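Local coordinates for aspartate--tRNA(Asp/Asn) ligase (Sulfolobus tokodaii, PDB 1WYD), which attaches L-aspartate, after its activation by ATP, to both tRNA(Asp) and tRNA(Asn), acting as a nondiscriminating class II aminoacyl-tRNA synthetase, at the interface of chains A and B. Coordinates in Å, arbitrary orientation; residue numbers count along the deposited sequence, not the author numbering. Chains: chain A/B, hypothetical aspartyl-tRNA synthetase.

Contact 1: the interface of chains A and B. Residues chain A 194, 386, 391; chain B 118-122, 420.
In the homodimer interface between two class II synthetase catalytic domains, B:Val122, in the first turn of helix 121-125, fits among A:Trp386, A:Leu194 and A:Met391 of the other subunit. The valine divides its two methyls between different partners. CG1 of B:Val122 lies anti to its own backbone N (chi1 163°) and points at the methionine, meeting the terminal methyl CE of A:Met391 tip to tip at 3.8 Å. The methionine chain is bent at chi2 and chi3, which brings that methyl round toward the valine. The other methyl, CG2 of B:Val122, sits between CB of A:Leu194 at 3.8 Å and the benzo-ring carbon CE3 of A:Trp386, also at 3.8 Å. It is thus the six-membered part of the indole that reaches the neighbouring subunit, and the tryptophan side chain crosses that of the valine obliquely.

Farther along the same ring, CZ3 of A:Trp386 approaches the backbone N of B:Arg121 at 3.7 Å and the carbonyl O of B:Arg119 at 4.0 Å, a van der Waals fit against the turn that leads into helix 121-125. Within its own chain the indole carries CD1 of A:Leu194 over one face, 3.6 Å above the plane and toward the rim, so the leucine covers part of the ring that the valine touches. An alanine in place of A:Trp386 would probably leave a gap beside the valine methyl and the B:Arg119 to B:Arg121 backbone, and leave CD1 of A:Leu194 without the ring face it packs on. The ring of B:Phe420 stands at the margin, its CZ 4.2 Å from CD1 of A:Leu194. In the fold, the A-chain surface combines helix 189-199, the 3-10 helix 385-388 and the loop carrying A:Met391, while the B-chain surface is made of the start of helix 121-125, the turn before it that follows helix 114-118, and B:Phe420 from a loop near the C-terminus.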
loop_
_atom_site.group_PDB
_atom_site.type_symbol
_atom_site.label_atom_id
_atom_site.label_comp_id
_atom_site.label_asym_id
_atom_site.label_seq_id
_atom_site.Cartn_x
_atom_site.Cartn_y
_atom_site.Cartn_z
ATOM N N LEU A 194 14.183 3.134 11.411
ATOM C CA LEU A 194 14.504 1.891 12.098
ATOM C C LEU A 194 14.493 0.691 11.113
ATOM O O LEU A 194 15.362 -0.179 11.201
ATOM C CB LEU A 194 13.537 1.595 13.257
ATOM C CG LEU A 194 13.352 2.688 14.347
ATOM C CD1 LEU A 194 12.472 2.154 15.462
ATOM C CD2 LEU A 194 14.680 3.165 14.884
ATOM N N TRP A 386 17.342 3.832 19.923
ATOM C CA TRP A 386 17.744 2.859 18.902
ATOM C C TRP A 386 19.095 3.200 18.370
ATOM O O TRP A 386 19.823 2.339 17.853
ATOM C CB TRP A 386 16.740 2.876 17.767
ATOM C CG TRP A 386 15.302 2.826 18.241
ATOM C CD1 TRP A 386 14.415 3.864 18.294
ATOM C CD2 TRP A 386 14.598 1.676 18.715
ATOM N NE1 TRP A 386 13.195 3.427 18.756
ATOM C CE2 TRP A 386 13.279 2.090 19.032
ATOM C CE3 TRP A 386 14.947 0.338 18.915
ATOM C CZ2 TRP A 386 12.310 1.212 19.528
ATOM C CZ3 TRP A 386 13.991 -0.537 19.399
ATOM C CH2 TRP A 386 12.676 -0.098 19.691
ATOM N N MET A 391 22.916 2.552 14.433
ATOM C CA MET A 391 22.197 3.074 13.285
ATOM C C MET A 391 23.280 3.563 12.323
ATOM O O MET A 391 24.240 4.234 12.751
ATOM C CB MET A 391 21.205 4.141 13.665
ATOM C CG MET A 391 20.047 3.551 14.384
ATOM S SD MET A 391 18.799 2.819 13.263
ATOM C CE MET A 391 18.704 1.398 14.040
ATOM N N LEU B 118 10.648 -6.918 21.916
ATOM C CA LEU B 118 10.035 -5.660 21.505
ATOM C C LEU B 118 10.672 -4.418 22.151
ATOM O O LEU B 118 10.602 -3.323 21.585
ATOM C CB LEU B 118 8.526 -5.679 21.759
ATOM C CG LEU B 118 7.657 -6.677 20.990
ATOM C CD1 LEU B 118 6.193 -6.695 21.457
ATOM C CD2 LEU B 118 7.716 -6.353 19.521
ATOM N N ARG B 119 11.300 -4.558 23.312
ATOM C CA ARG B 119 12.086 -3.428 23.841
ATOM C C ARG B 119 13.344 -3.206 23.000
ATOM O O ARG B 119 13.957 -2.127 23.042
ATOM C CB ARG B 119 12.502 -3.628 25.306
ATOM C CG ARG B 119 11.454 -3.229 26.325
ATOM C CD ARG B 119 11.990 -3.146 27.796
ATOM N NE ARG B 119 12.527 -4.417 28.302
ATOM C CZ ARG B 119 11.780 -5.423 28.783
ATOM N NH1 ARG B 119 10.449 -5.305 28.828
ATOM N NH2 ARG B 119 12.353 -6.552 29.224
ATOM N N GLU B 120 13.751 -4.244 22.264
ATOM C CA GLU B 120 14.970 -4.169 21.458
ATOM C C GLU B 120 14.667 -4.773 20.100
ATOM O O GLU B 120 15.345 -5.680 19.597
ATOM C CB GLU B 120 16.142 -4.855 22.184
ATOM C CG GLU B 120 16.479 -4.228 23.533
ATOM C CD GLU B 120 17.016 -2.805 23.412
ATOM O OE1 GLU B 120 17.484 -2.399 22.319
ATOM O OE2 GLU B 120 16.987 -2.077 24.433
ATOM N N ARG B 121 13.607 -4.237 19.517
ATOM C CA ARG B 121 12.986 -4.829 18.358
ATOM C C ARG B 121 13.898 -4.781 17.135
ATOM O O ARG B 121 13.973 -5.741 16.370
ATOM C CB ARG B 121 11.657 -4.130 18.097
ATOM C CG ARG B 121 10.889 -4.750 16.995
ATOM C CD ARG B 121 10.728 -6.222 17.198
ATOM N NE ARG B 121 9.439 -6.636 16.668
ATOM C CZ ARG B 121 9.046 -7.891 16.572
ATOM N NH1 ARG B 121 9.829 -8.884 17.008
ATOM N NH2 ARG B 121 7.831 -8.135 16.106
ATOM N N VAL B 122 14.594 -3.663 16.972
ATOM C CA VAL B 122 15.587 -3.509 15.915
ATOM C C VAL B 122 16.657 -4.599 15.977
ATOM O O VAL B 122 16.987 -5.227 14.969
ATOM C CB VAL B 122 16.197 -2.119 15.949
ATOM C CG1 VAL B 122 17.502 -2.051 15.149
ATOM C CG2 VAL B 122 15.193 -1.126 15.393
ATOM N N PHE B 420 6.147 -4.302 14.120
ATOM C CA PHE B 420 5.717 -3.454 15.259
ATOM C C PHE B 420 4.282 -3.672 15.639
ATOM O O PHE B 420 3.424 -2.900 15.248
ATOM C CB PHE B 420 5.966 -1.985 14.962
ATOM C CG PHE B 420 7.414 -1.678 14.769
ATOM C CD1 PHE B 420 7.908 -1.379 13.519
ATOM C CD2 PHE B 420 8.292 -1.731 15.842
ATOM C CE1 PHE B 420 9.257 -1.138 13.330
ATOM C CE2 PHE B 420 9.649 -1.485 15.659
ATOM C CZ PHE B 420 10.129 -1.203 14.404
#

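Contact 2: the interface of chains A and B. Residues chain A 198, 200, 232; chain B 3, 6, 24, 41-42.
A:Glu200 and B:Arg3 meet from opposite directions, joining the catalytic domain of one subunit to the N-terminal region of the other, whose OB-fold supplies B:Trp24, B:Asp41 and B:Lys42. The carboxylate and guanidinium planes lie 22° apart, nearly coplanar, and the arginine grips end-on through NH1 and NH2. In the salt bridge, NH1 of B:Arg3 donates to the syn lone pair of OE1 of A:Glu200 at 2.9 Å, with that oxygen close to the guanidinium plane. NH2 of B:Arg3 is shared between both carboxylate oxygens, OE1 and OE2 of A:Glu200, at 3.1 Å each; these bonds are more bent, and both oxygens are met 24° out of the carboxylate plane.

A second donor holds OE2 from the opposite face: the backbone N of B:Lys42, just past strand 34-41, lies 2.8 Å from OE2 of A:Glu200. Each oxygen therefore accepts at least two bonds, an arrangement likely to favour the charged carboxylate and to restrain its rotation. The glutamate reaches this point with its chain extended beyond CG, and its methylene CG runs in the plane of the B:Trp24 indole, at the ring edge, 4.0 Å from CZ3 of B:Trp24. Roughly at right angles to that approach, CB of B:Lys42 packs 3.7 Å from the carboxylate carbon CD of A:Glu200.

The guanidinium is flanked on two sides. CE2 of B:Phe6 lies over one face toward the rim, while A:Phe232 crosses B:Arg3 at about a right angle, bringing its CE1 3.6 Å from NH2 of B:Arg3; its ring is tilted 57° to the guanidinium plane, so the two do not form a parallel stack. A bend at chi3 in the arginine chain directs its end toward the glutamate.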
loop_
_atom_site.group_PDB
_atom_site.type_symbol
_atom_site.label_atom_id
_atom_site.label_comp_id
_atom_site.label_asym_id
_atom_site.label_seq_id
_atom_site.Cartn_x
_atom_site.Cartn_y
_atom_site.Cartn_z
ATOM N N VAL A 198 17.577 -2.069 9.751
ATOM C CA VAL A 198 17.665 -3.499 9.773
ATOM C C VAL A 198 18.002 -4.079 8.399
ATOM O O VAL A 198 18.972 -4.831 8.310
ATOM C CB VAL A 198 16.509 -4.282 10.567
ATOM C CG1 VAL A 198 15.374 -3.467 10.815
ATOM C CG2 VAL A 198 16.057 -5.575 9.815
ATOM N N GLU A 200 18.477 -2.121 5.402
ATOM C CA GLU A 200 18.974 -0.999 4.554
ATOM C C GLU A 200 18.042 -0.222 3.605
ATOM O O GLU A 200 18.171 1.029 3.514
ATOM C CB GLU A 200 20.252 -1.325 3.785
ATOM C CG GLU A 200 21.284 -2.138 4.541
ATOM C CD GLU A 200 22.539 -2.413 3.715
ATOM O OE1 GLU A 200 22.880 -1.626 2.792
ATOM O OE2 GLU A 200 23.211 -3.409 4.018
ATOM N N PHE A 232 23.285 3.864 4.203
ATOM C CA PHE A 232 24.507 4.248 3.465
ATOM C C PHE A 232 24.327 5.214 2.284
ATOM O O PHE A 232 25.096 5.195 1.333
ATOM C CB PHE A 232 25.350 3.025 3.086
ATOM C CG PHE A 232 25.424 2.011 4.157
ATOM C CD1 PHE A 232 24.474 0.985 4.232
ATOM C CD2 PHE A 232 26.454 2.039 5.061
ATOM C CE1 PHE A 232 24.542 0.050 5.207
ATOM C CE2 PHE A 232 26.534 1.084 6.058
ATOM C CZ PHE A 232 25.580 0.108 6.143
ATOM N N ARG B 3 30.404 1.750 0.012
ATOM C CA ARG B 3 30.915 0.458 -0.375
ATOM C C ARG B 3 31.047 0.457 -1.876
ATOM O O ARG B 3 30.459 1.303 -2.531
ATOM C CB ARG B 3 29.933 -0.636 0.023
ATOM C CG ARG B 3 28.492 -0.267 -0.212
ATOM C CD ARG B 3 27.621 -1.425 -0.234
ATOM N NE ARG B 3 27.316 -1.941 1.109
ATOM C CZ ARG B 3 26.152 -1.768 1.735
ATOM N NH1 ARG B 3 25.192 -1.040 1.171
ATOM N NH2 ARG B 3 25.939 -2.324 2.907
ATOM N N PHE B 6 28.217 -5.214 -2.343
ATOM C CA PHE B 6 27.524 -5.968 -1.321
ATOM C C PHE B 6 28.231 -7.297 -1.153
ATOM O O PHE B 6 28.787 -7.833 -2.115
ATOM C CB PHE B 6 26.098 -6.228 -1.757
ATOM C CG PHE B 6 25.198 -5.044 -1.595
ATOM C CD1 PHE B 6 24.929 -4.205 -2.687
ATOM C CD2 PHE B 6 24.606 -4.767 -0.360
ATOM C CE1 PHE B 6 24.076 -3.095 -2.550
ATOM C CE2 PHE B 6 23.754 -3.650 -0.205
ATOM C CZ PHE B 6 23.489 -2.819 -1.315
ATOM N N TRP B 24 27.442 -4.195 9.322
ATOM C CA TRP B 24 27.399 -4.417 10.754
ATOM C C TRP B 24 28.354 -5.521 11.192
ATOM O O TRP B 24 28.446 -6.588 10.578
ATOM C CB TRP B 24 25.965 -4.770 11.176
ATOM C CG TRP B 24 25.013 -3.612 11.171
ATOM C CD1 TRP B 24 24.782 -2.722 12.201
ATOM C CD2 TRP B 24 24.194 -3.183 10.087
ATOM N NE1 TRP B 24 23.855 -1.778 11.818
ATOM C CE2 TRP B 24 23.479 -2.024 10.526
ATOM C CE3 TRP B 24 23.960 -3.662 8.792
ATOM C CZ2 TRP B 24 22.545 -1.370 9.728
ATOM C CZ3 TRP B 24 23.035 -2.986 7.984
ATOM C CH2 TRP B 24 22.340 -1.864 8.457
ATOM N N ASP B 41 25.481 -7.300 5.935
ATOM C CA ASP B 41 24.865 -6.266 5.106
ATOM C C ASP B 41 23.567 -6.858 4.618
ATOM O O ASP B 41 23.234 -7.991 4.997
ATOM C CB ASP B 41 25.789 -5.735 3.975
ATOM C CG ASP B 41 25.935 -6.702 2.756
ATOM O OD1 ASP B 41 26.809 -6.422 1.899
ATOM O OD2 ASP B 41 25.246 -7.721 2.545
ATOM N N LYS B 42 22.825 -6.125 3.795
ATOM C CA LYS B 42 21.486 -6.599 3.419
ATOM C C LYS B 42 21.508 -7.910 2.594
ATOM O O LYS B 42 20.504 -8.604 2.544
ATOM C CB LYS B 42 20.647 -5.475 2.766
ATOM C CG LYS B 42 20.588 -5.496 1.250
ATOM C CD LYS B 42 19.977 -4.244 0.614
ATOM C CE LYS B 42 18.474 -4.382 0.395
ATOM N NZ LYS B 42 18.090 -5.343 -0.687
#

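Contact 1 and contact 2 lie about 17 Å apart, measured between the centres of their C-alpha atoms, and share helix 189-199 of chain A: A:Leu194 belongs to contact 1, while A:Val198, near the helix end, and A:Glu200, just beyond it, belong to contact 2. One stretch of chain A thus faces two different parts of chain B, the 118-122 turn and the N-terminal region with its OB-fold. Contact 1 rests mainly on apolar packing, whereas contact 2 centres on a salt bridge with hydrogen bonds and packing around it. The two-fold axis repeats both with the chains exchanged, so the pair probably helps set each OB-fold against the partner's catalytic domain.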